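PDB 6JNY: antiterminator Q protein from Enterobacteria phage SfI, which probably joins the RNA polymerase elongation complex and lets it read through transcription terminators, as expected of a phage Q antitermination factor. Local coordinates for residues K94-R108 with K120-L134. Residues are numbered along the deposited sequence; the frame is centred on the assembly and turned at random.
Sequences KHAIASYYHRVARPR and KPSLATCRREVDEIL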
# COMPACT_ATOMS: atom_id res chain seq x y z
N LYS A 94 -7.41 8.81 -0.04
CA LYS A 94 -8.05 7.73 -0.79
C LYS A 94 -8.86 8.29 -1.95
O LYS A 94 -8.89 7.70 -3.03
CB LYS A 94 -8.94 6.90 0.13
CG LYS A 94 -8.16 6.10 1.15
CD LYS A 94 -9.08 5.35 2.09
CE LYS A 94 -8.29 4.79 3.25
NZ LYS A 94 -9.19 4.17 4.26
N HIS A 95 -9.50 9.44 -1.74
CA HIS A 95 -10.27 10.04 -2.82
C HIS A 95 -9.38 10.48 -3.97
O HIS A 95 -9.74 10.33 -5.14
CB HIS A 95 -11.06 11.24 -2.28
CG HIS A 95 -12.36 10.88 -1.63
ND1 HIS A 95 -13.07 9.73 -1.94
CD2 HIS A 95 -13.11 11.53 -0.71
CE1 HIS A 95 -14.18 9.70 -1.23
NE2 HIS A 95 -14.23 10.78 -0.47
N ALA A 96 -8.19 11.02 -3.66
CA ALA A 96 -7.28 11.45 -4.72
C ALA A 96 -6.74 10.26 -5.50
O ALA A 96 -6.62 10.32 -6.73
CB ALA A 96 -6.15 12.29 -4.13
N ILE A 97 -6.43 9.16 -4.81
CA ILE A 97 -5.99 7.95 -5.50
C ILE A 97 -7.10 7.40 -6.38
O ILE A 97 -6.87 7.01 -7.53
CB ILE A 97 -5.53 6.91 -4.47
CG1 ILE A 97 -4.34 7.44 -3.67
CG2 ILE A 97 -5.22 5.58 -5.17
CD1 ILE A 97 -4.05 6.59 -2.43
N ALA A 98 -8.33 7.39 -5.86
CA ALA A 98 -9.45 6.86 -6.64
C ALA A 98 -9.75 7.72 -7.86
O ALA A 98 -10.13 7.19 -8.91
CB ALA A 98 -10.68 6.71 -5.76
N SER A 99 -9.59 9.04 -7.74
CA SER A 99 -9.83 9.91 -8.89
C SER A 99 -8.92 9.56 -10.05
O SER A 99 -9.36 9.51 -11.20
CB SER A 99 -9.65 11.37 -8.48
OG SER A 99 -9.85 12.23 -9.59
N TYR A 100 -7.64 9.32 -9.77
CA TYR A 100 -6.71 8.96 -10.83
C TYR A 100 -6.97 7.55 -11.34
O TYR A 100 -6.88 7.29 -12.54
CB TYR A 100 -5.26 9.09 -10.37
CG TYR A 100 -4.29 8.83 -11.49
CD1 TYR A 100 -3.59 7.64 -11.58
CD2 TYR A 100 -4.10 9.78 -12.50
CE1 TYR A 100 -2.72 7.40 -12.62
CE2 TYR A 100 -3.23 9.54 -13.54
CZ TYR A 100 -2.54 8.35 -13.60
OH TYR A 100 -1.67 8.10 -14.63
N TYR A 101 -7.25 6.62 -10.42
CA TYR A 101 -7.62 5.25 -10.76
C TYR A 101 -8.81 5.24 -11.71
O TYR A 101 -8.82 4.53 -12.72
CB TYR A 101 -7.97 4.56 -9.44
CG TYR A 101 -8.31 3.08 -9.40
CD1 TYR A 101 -7.49 2.19 -8.72
CD2 TYR A 101 -9.51 2.60 -9.92
CE1 TYR A 101 -7.81 0.85 -8.62
CE2 TYR A 101 -9.84 1.25 -9.83
CZ TYR A 101 -8.98 0.39 -9.19
OH TYR A 101 -9.30 -0.95 -9.09
N HIS A 102 -9.82 6.06 -11.41
CA HIS A 102 -10.98 6.20 -12.29
C HIS A 102 -10.61 6.84 -13.62
O HIS A 102 -11.09 6.40 -14.68
CB HIS A 102 -12.04 7.04 -11.57
CG HIS A 102 -13.22 7.38 -12.41
ND1 HIS A 102 -13.41 8.64 -12.94
CD2 HIS A 102 -14.29 6.64 -12.80
CE1 HIS A 102 -14.54 8.66 -13.63
NE2 HIS A 102 -15.09 7.46 -13.56
N ARG A 103 -9.78 7.88 -13.60
CA ARG A 103 -9.40 8.59 -14.81
C ARG A 103 -8.74 7.67 -15.84
O ARG A 103 -8.98 7.81 -17.05
CB ARG A 103 -8.47 9.76 -14.46
CG ARG A 103 -8.15 10.69 -15.61
CD ARG A 103 -6.93 11.55 -15.29
NE ARG A 103 -7.16 12.47 -14.18
CZ ARG A 103 -7.47 13.75 -14.33
NH1 ARG A 103 -7.60 14.26 -15.54
NH2 ARG A 103 -7.66 14.53 -13.26
N VAL A 104 -7.91 6.72 -15.39
CA VAL A 104 -7.15 5.88 -16.32
C VAL A 104 -7.75 4.48 -16.46
O VAL A 104 -7.13 3.61 -17.09
CB VAL A 104 -5.66 5.83 -15.96
CG1 VAL A 104 -5.07 7.23 -15.98
CG2 VAL A 104 -5.44 5.16 -14.61
N ALA A 105 -8.93 4.24 -15.91
CA ALA A 105 -9.48 2.89 -15.87
C ALA A 105 -9.80 2.38 -17.27
O ALA A 105 -10.23 3.14 -18.15
CB ALA A 105 -10.75 2.87 -15.01
N ARG A 106 -9.60 1.08 -17.48
CA ARG A 106 -9.86 0.40 -18.74
C ARG A 106 -11.32 -0.03 -18.82
O ARG A 106 -12.00 -0.18 -17.80
CB ARG A 106 -8.96 -0.84 -18.85
CG ARG A 106 -7.49 -0.51 -19.00
CD ARG A 106 -7.28 0.39 -20.21
NE ARG A 106 -6.32 -0.16 -21.16
CZ ARG A 106 -5.44 0.58 -21.84
NH1 ARG A 106 -5.39 1.89 -21.67
NH2 ARG A 106 -4.60 -0.01 -22.69
N PRO A 107 -11.84 -0.24 -20.04
CA PRO A 107 -13.18 -0.80 -20.17
C PRO A 107 -13.22 -2.19 -19.55
O PRO A 107 -12.27 -2.96 -19.68
CB PRO A 107 -13.40 -0.88 -21.68
CG PRO A 107 -12.34 -0.02 -22.29
CD PRO A 107 -11.20 -0.00 -21.34
N ARG A 108 -14.32 -2.50 -18.87
CA ARG A 108 -14.48 -3.79 -18.20
C ARG A 108 -15.73 -4.47 -18.70
O ARG A 108 -16.69 -3.82 -19.12
CB ARG A 108 -14.69 -3.62 -16.70
CG ARG A 108 -13.62 -2.91 -15.97
CD ARG A 108 -14.03 -2.80 -14.52
NE ARG A 108 -12.97 -2.23 -13.72
CZ ARG A 108 -13.02 -2.11 -12.40
NH1 ARG A 108 -14.09 -2.53 -11.74
NH2 ARG A 108 -12.01 -1.56 -11.75
N LYS A 120 -16.54 1.44 -18.65
CA LYS A 120 -15.54 1.80 -17.66
C LYS A 120 -16.20 1.92 -16.28
O LYS A 120 -17.38 2.26 -16.18
CB LYS A 120 -14.87 3.12 -18.03
CG LYS A 120 -13.80 2.96 -19.09
CD LYS A 120 -13.12 4.27 -19.43
CE LYS A 120 -12.27 4.14 -20.69
NZ LYS A 120 -11.50 5.37 -20.99
N PRO A 121 -15.47 1.61 -15.21
CA PRO A 121 -16.08 1.63 -13.88
C PRO A 121 -16.43 3.04 -13.43
O PRO A 121 -15.77 4.02 -13.78
CB PRO A 121 -15.00 1.01 -12.98
CG PRO A 121 -13.74 1.28 -13.69
CD PRO A 121 -14.06 1.20 -15.16
N SER A 122 -17.50 3.12 -12.64
CA SER A 122 -17.92 4.39 -12.06
C SER A 122 -16.89 4.87 -11.04
O SER A 122 -16.02 4.12 -10.60
CB SER A 122 -19.28 4.24 -11.39
OG SER A 122 -19.20 3.49 -10.19
N LEU A 123 -16.99 6.16 -10.69
CA LEU A 123 -16.11 6.69 -9.65
C LEU A 123 -16.41 6.04 -8.30
O LEU A 123 -15.49 5.75 -7.53
CB LEU A 123 -16.25 8.21 -9.57
CG LEU A 123 -15.34 8.94 -8.58
CD1 LEU A 123 -13.87 8.79 -8.95
CD2 LEU A 123 -15.73 10.42 -8.52
N ALA A 124 -17.69 5.79 -8.01
CA ALA A 124 -18.04 5.10 -6.77
C ALA A 124 -17.40 3.72 -6.70
O ALA A 124 -16.93 3.30 -5.64
CB ALA A 124 -19.56 5.00 -6.64
N THR A 125 -17.39 3.01 -7.83
CA THR A 125 -16.75 1.69 -7.86
C THR A 125 -15.25 1.81 -7.63
O THR A 125 -14.67 1.01 -6.89
CB THR A 125 -17.04 1.02 -9.21
OG1 THR A 125 -18.44 0.76 -9.32
CG2 THR A 125 -16.27 -0.29 -9.33
N CYS A 126 -14.61 2.79 -8.26
CA CYS A 126 -13.17 2.95 -8.10
C CYS A 126 -12.82 3.32 -6.66
O CYS A 126 -11.81 2.84 -6.12
CB CYS A 126 -12.66 4.00 -9.08
SG CYS A 126 -12.75 3.44 -10.80
N ARG A 127 -13.65 4.15 -6.01
CA ARG A 127 -13.40 4.47 -4.61
C ARG A 127 -13.47 3.22 -3.73
O ARG A 127 -12.63 3.03 -2.84
CB ARG A 127 -14.40 5.50 -4.11
CG ARG A 127 -14.13 6.88 -4.61
CD ARG A 127 -15.31 7.78 -4.32
NE ARG A 127 -15.00 9.14 -4.70
CZ ARG A 127 -15.89 10.13 -4.77
NH1 ARG A 127 -17.16 9.89 -4.49
NH2 ARG A 127 -15.49 11.34 -5.14
N ARG A 128 -14.48 2.38 -3.96
CA ARG A 128 -14.60 1.15 -3.18
C ARG A 128 -13.41 0.23 -3.42
O ARG A 128 -12.87 -0.35 -2.47
CB ARG A 128 -15.91 0.43 -3.53
CG ARG A 128 -16.10 -0.85 -2.74
CD ARG A 128 -17.39 -1.58 -3.09
NE ARG A 128 -17.61 -1.73 -4.53
CZ ARG A 128 -17.04 -2.66 -5.28
NH1 ARG A 128 -16.19 -3.53 -4.75
NH2 ARG A 128 -17.31 -2.72 -6.58
N GLU A 129 -12.97 0.10 -4.67
CA GLU A 129 -11.84 -0.77 -4.98
C GLU A 129 -10.55 -0.27 -4.34
O GLU A 129 -9.75 -1.08 -3.85
CB GLU A 129 -11.70 -0.95 -6.48
CG GLU A 129 -12.79 -1.86 -7.05
CD GLU A 129 -12.78 -1.97 -8.55
OE1 GLU A 129 -11.90 -1.36 -9.20
OE2 GLU A 129 -13.66 -2.67 -9.09
N VAL A 130 -10.32 1.05 -4.32
CA VAL A 130 -9.11 1.55 -3.68
C VAL A 130 -9.13 1.23 -2.19
O VAL A 130 -8.12 0.78 -1.62
CB VAL A 130 -8.93 3.05 -3.94
CG1 VAL A 130 -7.89 3.64 -2.97
CG2 VAL A 130 -8.52 3.27 -5.39
N ASP A 131 -10.27 1.44 -1.54
CA ASP A 131 -10.41 1.11 -0.13
C ASP A 131 -10.16 -0.37 0.11
O ASP A 131 -9.46 -0.75 1.06
CB ASP A 131 -11.81 1.50 0.34
CG ASP A 131 -11.87 2.93 0.84
OD1 ASP A 131 -11.30 3.82 0.17
OD2 ASP A 131 -12.49 3.17 1.90
N GLU A 132 -10.69 -1.23 -0.77
CA GLU A 132 -10.53 -2.67 -0.60
C GLU A 132 -9.08 -3.08 -0.82
O GLU A 132 -8.57 -3.96 -0.12
CB GLU A 132 -11.44 -3.41 -1.58
CG GLU A 132 -12.89 -3.45 -1.17
CD GLU A 132 -13.79 -3.94 -2.29
OE1 GLU A 132 -13.26 -4.35 -3.35
OE2 GLU A 132 -15.03 -3.92 -2.11
N ILE A 133 -8.42 -2.47 -1.80
CA ILE A 133 -7.02 -2.79 -2.06
C ILE A 133 -6.14 -2.41 -0.87
O ILE A 133 -5.28 -3.18 -0.44
CB ILE A 133 -6.56 -2.14 -3.38
CG1 ILE A 133 -7.22 -2.83 -4.58
CG2 ILE A 133 -5.03 -2.13 -3.50
CD1 ILE A 133 -7.15 -2.01 -5.85
N LEU A 134 -6.36 -1.22 -0.30
CA LEU A 134 -5.59 -0.83 0.87
C LEU A 134 -5.85 -1.77 2.04
O LEU A 134 -4.91 -2.22 2.71
CB LEU A 134 -5.88 0.63 1.24
CG LEU A 134 -5.22 1.66 0.34
CD1 LEU A 134 -5.87 3.04 0.57
CD2 LEU A 134 -3.73 1.73 0.61
O HOH W 1 -9.01 1.14 3.16
O HOH W 2 -12.53 10.26 -5.64
O HOH W 3 -13.56 4.94 -15.48
O HOH W 4 -9.86 5.78 -19.00
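One carboxylate, that of Glu129, is gripped by both the helix and the strand start of residues 94-108. Arg108 meets it end-on: NH2 to OE1 at 2.6 Å and NH1 to OE2 at 2.7 Å, both acceptors close to the guanidinium plane and both using syn lone pairs, a paired salt bridge that fixes the carboxylate's rotation. From the anti side Tyr101 OH donates to the same OE1 at 2.6 Å, 28° out of the carboxylate plane. Lys79, whose NZ is hydrogen-bonded to that hydroxyl, adds a further positive charge that would probably favour ionised Glu129. Arginine suits its place because its extended chain, straight from CG to NE, carries the guanidinium from the strand start to Glu129 while Pro121 CG packs on one guanidinium face.

Tyr101 is also a knob among Cys126, Glu129, Val130 and Ile133. Its CG lies anti to the backbone N (chi1 -176°), which carries the ring across the partner helix to Glu129, with Cys126 SG at its edge 3.5 Å from CD2 and Val130 CG2 3.6 Å from CD1. Val130 returns the fit, its branched methyls filling the hole formed by Lys94, Ile97, Ala98 and Tyr101. The small Ala98, its CB against Arg127 CG, is consistent with the close approach of 8.5 Å between the axes of the short helical segments.

Toward the hairpin, His102 presents one ring face to Leu123 CB, a CH-pi contact 4.1 Å from the centroid and nearly along the normal, while its edge faces Cys126 SG and Pro121 O. Two waters extend the contact: one joins Arg127 NE to His95 O, another Lys94 NZ to Asp131 O.

Helices 94-103 and 123-134, their directions 122° apart, precede and follow the antiparallel hairpin of strands 108-112 and 115-119: two helices joined through a beta hairpin and packed knobs-into-holes, in a family assigned to the helix-turn-helix clan.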